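Side-chain contacts in heat shock protein, putative (Plasmodium falciparum, PDB 1Y6Z), which is the middle domain of a putative Hsp90-family chaperone that, as a whole protein, probably binds unfolded clients and couples ATP hydrolysis to their folding: residues Y157-V162 / E236-F241; N64-E69 / W93-R98. One frame throughout, in Å; residues are numbered along the deposited sequence.

Interaction 1 (Y157-V162 / E236-F241)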
# COMPACT_ATOMS: atom_id res chain seq x y z
N TYR B 157 -5.32 -19.26 1.03
CA TYR B 157 -5.55 -18.51 -0.23
C TYR B 157 -4.46 -17.45 -0.44
O TYR B 157 -4.01 -17.23 -1.53
CB TYR B 157 -6.94 -17.85 -0.25
CG TYR B 157 -7.99 -18.89 -0.41
CD1 TYR B 157 -8.73 -19.33 0.67
CD2 TYR B 157 -8.19 -19.48 -1.64
CE1 TYR B 157 -9.73 -20.36 0.48
CE2 TYR B 157 -9.21 -20.50 -1.85
CZ TYR B 157 -9.95 -20.92 -0.80
OH TYR B 157 -10.88 -21.97 -0.97
N LEU B 158 -4.09 -16.81 0.64
CA LEU B 158 -3.04 -15.76 0.55
C LEU B 158 -1.72 -16.39 0.10
O LEU B 158 -1.02 -15.84 -0.75
CB LEU B 158 -2.93 -15.07 1.89
CG LEU B 158 -3.90 -13.90 2.11
CD1 LEU B 158 -5.40 -14.28 2.06
CD2 LEU B 158 -3.53 -13.20 3.46
N LYS B 159 -1.45 -17.61 0.61
CA LYS B 159 -0.20 -18.37 0.28
C LYS B 159 -0.19 -18.67 -1.18
O LYS B 159 0.82 -18.48 -1.83
CB LYS B 159 -0.08 -19.62 1.14
CG LYS B 159 0.42 -19.33 2.56
CD LYS B 159 0.17 -20.54 3.48
CE LYS B 159 0.38 -20.21 4.94
NZ LYS B 159 -0.27 -21.36 5.73
N ILE B 160 -1.36 -19.07 -1.72
CA ILE B 160 -1.51 -19.26 -3.18
C ILE B 160 -1.35 -17.93 -3.94
O ILE B 160 -0.72 -17.90 -4.99
CB ILE B 160 -2.84 -19.95 -3.52
CG1 ILE B 160 -2.79 -21.42 -3.10
CG2 ILE B 160 -3.19 -19.87 -5.07
CD1 ILE B 160 -4.18 -21.91 -2.74
N GLY B 161 -1.90 -16.85 -3.39
CA GLY B 161 -1.68 -15.52 -3.97
C GLY B 161 -0.20 -15.16 -4.15
O GLY B 161 0.19 -14.61 -5.20
N VAL B 162 0.60 -15.44 -3.12
CA VAL B 162 2.08 -15.27 -3.16
C VAL B 162 2.71 -16.05 -4.35
O VAL B 162 3.62 -15.52 -5.06
CB VAL B 162 2.74 -15.70 -1.83
CG1 VAL B 162 4.29 -15.72 -1.98
CG2 VAL B 162 2.29 -14.81 -0.65
N GLU B 236 2.98 -27.76 4.76
CA GLU B 236 2.30 -28.39 3.65
C GLU B 236 2.74 -27.95 2.29
O GLU B 236 3.45 -26.91 2.17
CB GLU B 236 0.80 -28.26 3.79
CG GLU B 236 0.20 -26.88 3.62
CD GLU B 236 -1.32 -26.97 3.82
OE1 GLU B 236 -1.76 -26.59 4.94
OE2 GLU B 236 -2.02 -27.51 2.89
N PRO B 237 2.27 -28.66 1.24
CA PRO B 237 2.78 -28.25 -0.06
C PRO B 237 2.45 -26.78 -0.25
O PRO B 237 3.19 -26.10 -0.95
CB PRO B 237 2.01 -29.12 -1.05
CG PRO B 237 1.59 -30.33 -0.22
CD PRO B 237 1.28 -29.75 1.12
N ILE B 238 1.36 -26.31 0.36
CA ILE B 238 0.99 -24.86 0.19
C ILE B 238 1.99 -23.94 0.90
O ILE B 238 2.47 -23.01 0.24
CB ILE B 238 -0.49 -24.45 0.49
CG1 ILE B 238 -1.43 -24.88 -0.64
CG2 ILE B 238 -0.62 -22.93 0.42
CD1 ILE B 238 -2.93 -24.91 -0.28
N ASP B 239 2.28 -24.20 2.17
CA ASP B 239 3.42 -23.56 2.89
C ASP B 239 4.65 -23.68 1.99
O ASP B 239 5.35 -22.69 1.70
CB ASP B 239 3.73 -24.19 4.25
CG ASP B 239 2.70 -23.93 5.31
OD1 ASP B 239 1.71 -23.18 5.07
OD2 ASP B 239 2.86 -24.47 6.44
N GLU B 240 4.87 -24.90 1.51
CA GLU B 240 6.00 -25.24 0.66
C GLU B 240 6.07 -24.49 -0.67
O GLU B 240 7.09 -23.90 -0.98
CB GLU B 240 6.09 -26.77 0.50
CG GLU B 240 7.42 -27.29 -0.01
CD GLU B 240 8.54 -27.17 1.01
OE1 GLU B 240 9.62 -26.63 0.63
OE2 GLU B 240 8.34 -27.60 2.18
N PHE B 241 4.98 -24.47 -1.45
CA PHE B 241 4.98 -23.65 -2.68
C PHE B 241 5.06 -22.17 -2.39
O PHE B 241 5.56 -21.42 -3.23
CB PHE B 241 3.76 -23.88 -3.56
CG PHE B 241 3.82 -25.16 -4.34
CD1 PHE B 241 4.76 -25.31 -5.37
CD2 PHE B 241 2.95 -26.21 -4.05
CE1 PHE B 241 4.84 -26.51 -6.10
CE2 PHE B 241 3.01 -27.41 -4.78
CZ PHE B 241 3.97 -27.56 -5.81
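K159 and D239 form a salt bridge between two helices, with NZ of K159 2.8 Å from OD1 of D239. The ammonium meets OD1 nearly end-on to its C-O bond. Beyond CG the lysine chain runs fully extended, which carries NZ across the gap between the helices. The CB of D239 is directed away from 157-162, but CG lies beside the backbone N (chi1 -71°), and this brings OD1 round to the lysine. The other carboxylate oxygen, OD2, accepts a hydrogen bond from the backbone N of L235, so both oxygens are engaged and the carboxylate is held against rotation. E236, at the N-cap position, places OE1 5.5 Å from NZ of K159; that is not a contact, though the second negative charge may still favour the lysine electrostatically.

Beside the salt bridge, the CB of I238 is directed toward 157-162. Its CG2 methyl presses on the base of the lysine, 3.4 Å from CB of K159, a tight fit, and the two side chains cross at about a right angle. The other branch of I238 reaches along to I160, where the two CD1 methyls touch at 4.1 Å. The same lysine therefore offers its root to an apolar neighbour and its tip to an acid.

The axes of the two short helical segments approach to 9.0 Å at 34°, their directions roughly parallel. K159 faces the first turn of helix 237-249, and farther along V162 of helix 145-164 packs on C242 and L246. M65, from a loop, touches both isoleucines, while helix 237-249 follows strand 231-234, an outer strand of the three-stranded parallel sheet, after two residues, L235 and E236.

Interaction 2 (N64-E69 / W93-R98)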
# COMPACT_ATOMS: atom_id res chain seq x y z
N ASN B 64 -13.41 -28.59 -2.62
CA ASN B 64 -12.11 -28.22 -3.20
C ASN B 64 -11.75 -26.76 -2.89
O ASN B 64 -12.62 -25.90 -2.86
CB ASN B 64 -12.14 -28.38 -4.72
CG ASN B 64 -10.75 -28.27 -5.35
OD1 ASN B 64 -10.51 -27.41 -6.23
ND2 ASN B 64 -9.80 -29.13 -4.89
N MET B 65 -10.46 -26.48 -2.75
CA MET B 65 -9.99 -25.09 -2.60
C MET B 65 -10.57 -24.14 -3.62
O MET B 65 -10.77 -22.96 -3.35
CB MET B 65 -8.47 -25.01 -2.67
CG MET B 65 -7.82 -25.05 -1.34
SD MET B 65 -6.23 -24.32 -1.54
CE MET B 65 -5.65 -25.14 -2.96
N PHE B 66 -10.79 -24.63 -4.83
CA PHE B 66 -11.34 -23.75 -5.84
C PHE B 66 -12.62 -24.33 -6.40
O PHE B 66 -12.75 -25.56 -6.49
CB PHE B 66 -10.29 -23.39 -6.90
CG PHE B 66 -9.07 -22.68 -6.33
CD1 PHE B 66 -9.13 -21.31 -6.02
CD2 PHE B 66 -7.90 -23.38 -6.08
CE1 PHE B 66 -8.01 -20.65 -5.46
CE2 PHE B 66 -6.76 -22.72 -5.55
CZ PHE B 66 -6.83 -21.36 -5.22
N ASP B 67 -13.59 -23.43 -6.64
CA ASP B 67 -14.90 -23.72 -7.25
C ASP B 67 -14.73 -23.40 -8.72
O ASP B 67 -14.35 -22.28 -9.08
CB ASP B 67 -15.99 -22.81 -6.65
CG ASP B 67 -17.39 -22.97 -7.32
OD1 ASP B 67 -18.14 -21.96 -7.38
OD2 ASP B 67 -17.76 -24.10 -7.74
N GLU B 68 -15.00 -24.39 -9.57
CA GLU B 68 -14.78 -24.25 -11.01
C GLU B 68 -15.68 -23.17 -11.61
O GLU B 68 -15.43 -22.66 -12.71
CB GLU B 68 -15.01 -25.59 -11.71
CG GLU B 68 -16.48 -25.92 -11.93
CD GLU B 68 -16.71 -27.36 -12.34
OE1 GLU B 68 -15.73 -28.04 -12.73
OE2 GLU B 68 -17.90 -27.79 -12.28
N GLU B 69 -16.71 -22.82 -10.84
CA GLU B 69 -17.74 -21.90 -11.29
C GLU B 69 -17.40 -20.47 -10.94
O GLU B 69 -17.91 -19.53 -11.57
CB GLU B 69 -19.06 -22.28 -10.65
CG GLU B 69 -19.47 -23.73 -10.91
CD GLU B 69 -20.82 -24.06 -10.31
OE1 GLU B 69 -21.73 -23.20 -10.39
OE2 GLU B 69 -20.97 -25.18 -9.76
N TRP B 93 -6.86 -16.42 -6.22
CA TRP B 93 -6.58 -16.45 -4.79
C TRP B 93 -7.64 -15.63 -3.99
O TRP B 93 -7.80 -15.84 -2.81
CB TRP B 93 -5.17 -16.02 -4.44
CG TRP B 93 -4.92 -14.59 -4.59
CD1 TRP B 93 -4.55 -13.96 -5.72
CD2 TRP B 93 -5.05 -13.57 -3.56
NE1 TRP B 93 -4.45 -12.62 -5.50
CE2 TRP B 93 -4.69 -12.36 -4.16
CE3 TRP B 93 -5.38 -13.59 -2.18
CZ2 TRP B 93 -4.69 -11.12 -3.44
CZ3 TRP B 93 -5.34 -12.37 -1.45
CH2 TRP B 93 -5.02 -11.16 -2.10
N LEU B 94 -8.38 -14.77 -4.67
CA LEU B 94 -9.45 -13.99 -4.06
C LEU B 94 -10.87 -14.55 -4.19
O LEU B 94 -11.83 -13.83 -3.91
CB LEU B 94 -9.47 -12.58 -4.66
CG LEU B 94 -8.29 -11.80 -4.11
CD1 LEU B 94 -8.14 -10.62 -5.03
CD2 LEU B 94 -8.58 -11.36 -2.62
N THR B 95 -10.97 -15.82 -4.59
CA THR B 95 -12.23 -16.54 -4.78
C THR B 95 -13.08 -16.56 -3.50
O THR B 95 -14.28 -16.71 -3.57
CB THR B 95 -12.02 -18.01 -5.25
OG1 THR B 95 -13.28 -18.62 -5.63
CG2 THR B 95 -11.34 -18.87 -4.19
N PHE B 96 -12.43 -16.41 -2.34
CA PHE B 96 -13.17 -16.47 -1.04
C PHE B 96 -13.95 -15.18 -0.77
O PHE B 96 -14.82 -15.18 0.07
CB PHE B 96 -12.26 -16.79 0.15
CG PHE B 96 -11.22 -15.72 0.44
CD1 PHE B 96 -9.98 -15.76 -0.15
CD2 PHE B 96 -11.54 -14.64 1.28
CE1 PHE B 96 -8.99 -14.79 0.12
CE2 PHE B 96 -10.56 -13.61 1.52
CZ PHE B 96 -9.30 -13.71 0.96
N LEU B 97 -13.66 -14.08 -1.47
CA LEU B 97 -14.41 -12.85 -1.25
C LEU B 97 -15.88 -13.02 -1.73
O LEU B 97 -16.14 -13.71 -2.71
CB LEU B 97 -13.80 -11.72 -2.15
CG LEU B 97 -12.44 -11.13 -1.86
CD1 LEU B 97 -12.27 -9.98 -2.93
CD2 LEU B 97 -12.46 -10.48 -0.53
N ARG B 98 -16.81 -12.38 -1.04
CA ARG B 98 -18.19 -12.31 -1.49
C ARG B 98 -18.50 -10.81 -1.60
O ARG B 98 -18.06 -10.01 -0.77
CB ARG B 98 -19.13 -13.00 -0.50
CG ARG B 98 -18.88 -14.50 -0.36
CD ARG B 98 -19.27 -15.15 -1.65
NE ARG B 98 -19.11 -16.61 -1.75
CZ ARG B 98 -18.07 -17.22 -2.30
NH1 ARG B 98 -17.02 -16.53 -2.69
NH2 ARG B 98 -18.04 -18.55 -2.38
O HOH W 1 -12.73 -20.75 -6.99
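Two loops that lead into strands of the five-stranded mixed sheet meet here, at F66 and T95: 64-69 precedes strand 73-77, while the segment 93-98 runs into strand 98-103 through a type I turn from L94 to L97. The CG2 methyl of T95 comes obliquely to the CD1-CE1 bond of the F66 ring, 3.8 Å from CD1 and 4.0 Å from CE1. The threonine sets CG2 between its backbone N and carbonyl carbon and OG1 anti to N (chi1 -171°), which gives the methyl to the phenyl and the hydroxyl to a water. That water lies 2.6 Å from OG1 of T95 and accepts from the backbone N of D67 at 2.8 Å; it also sits at the edge of the F66 ring, in its plane.

Each loop is braced internally. OD1 of N64 accepts from the backbone N of F66 in an Asx turn, the donor standing well above the carbonyl plane. From the far end of its own segment, R98 curls back so that NH1 reaches O of T95 at 2.9 Å and O of L97 at 3.0 Å, while NH2 forms a salt bridge with E60.

No direct hydrogen bond joins the two segments. Between them the contact consists of one bridging water and a small apolar patch, while Y157 of helix 145-164 also touches both loops.

Overall arrangement
Interaction 2 closes before interaction 1 opens along the chain, and their centres lie about 15 Å apart. Helix 145-164 is common ground: its residues 157-162 form one half of interaction 1, against helix 237-249, and also touch the 64-69 and 93-98 loops of interaction 2. The two contacts meet directly, since OH of Y157 lies 2.6 Å from O of M65, a probable hydrogen bond. In addition, CA of G161 packs 3.4 Å from CG of W93. Within this Hsp90 middle domain, the helix thus joins the part built on the five-stranded mixed sheet to the part built on the small parallel sheet.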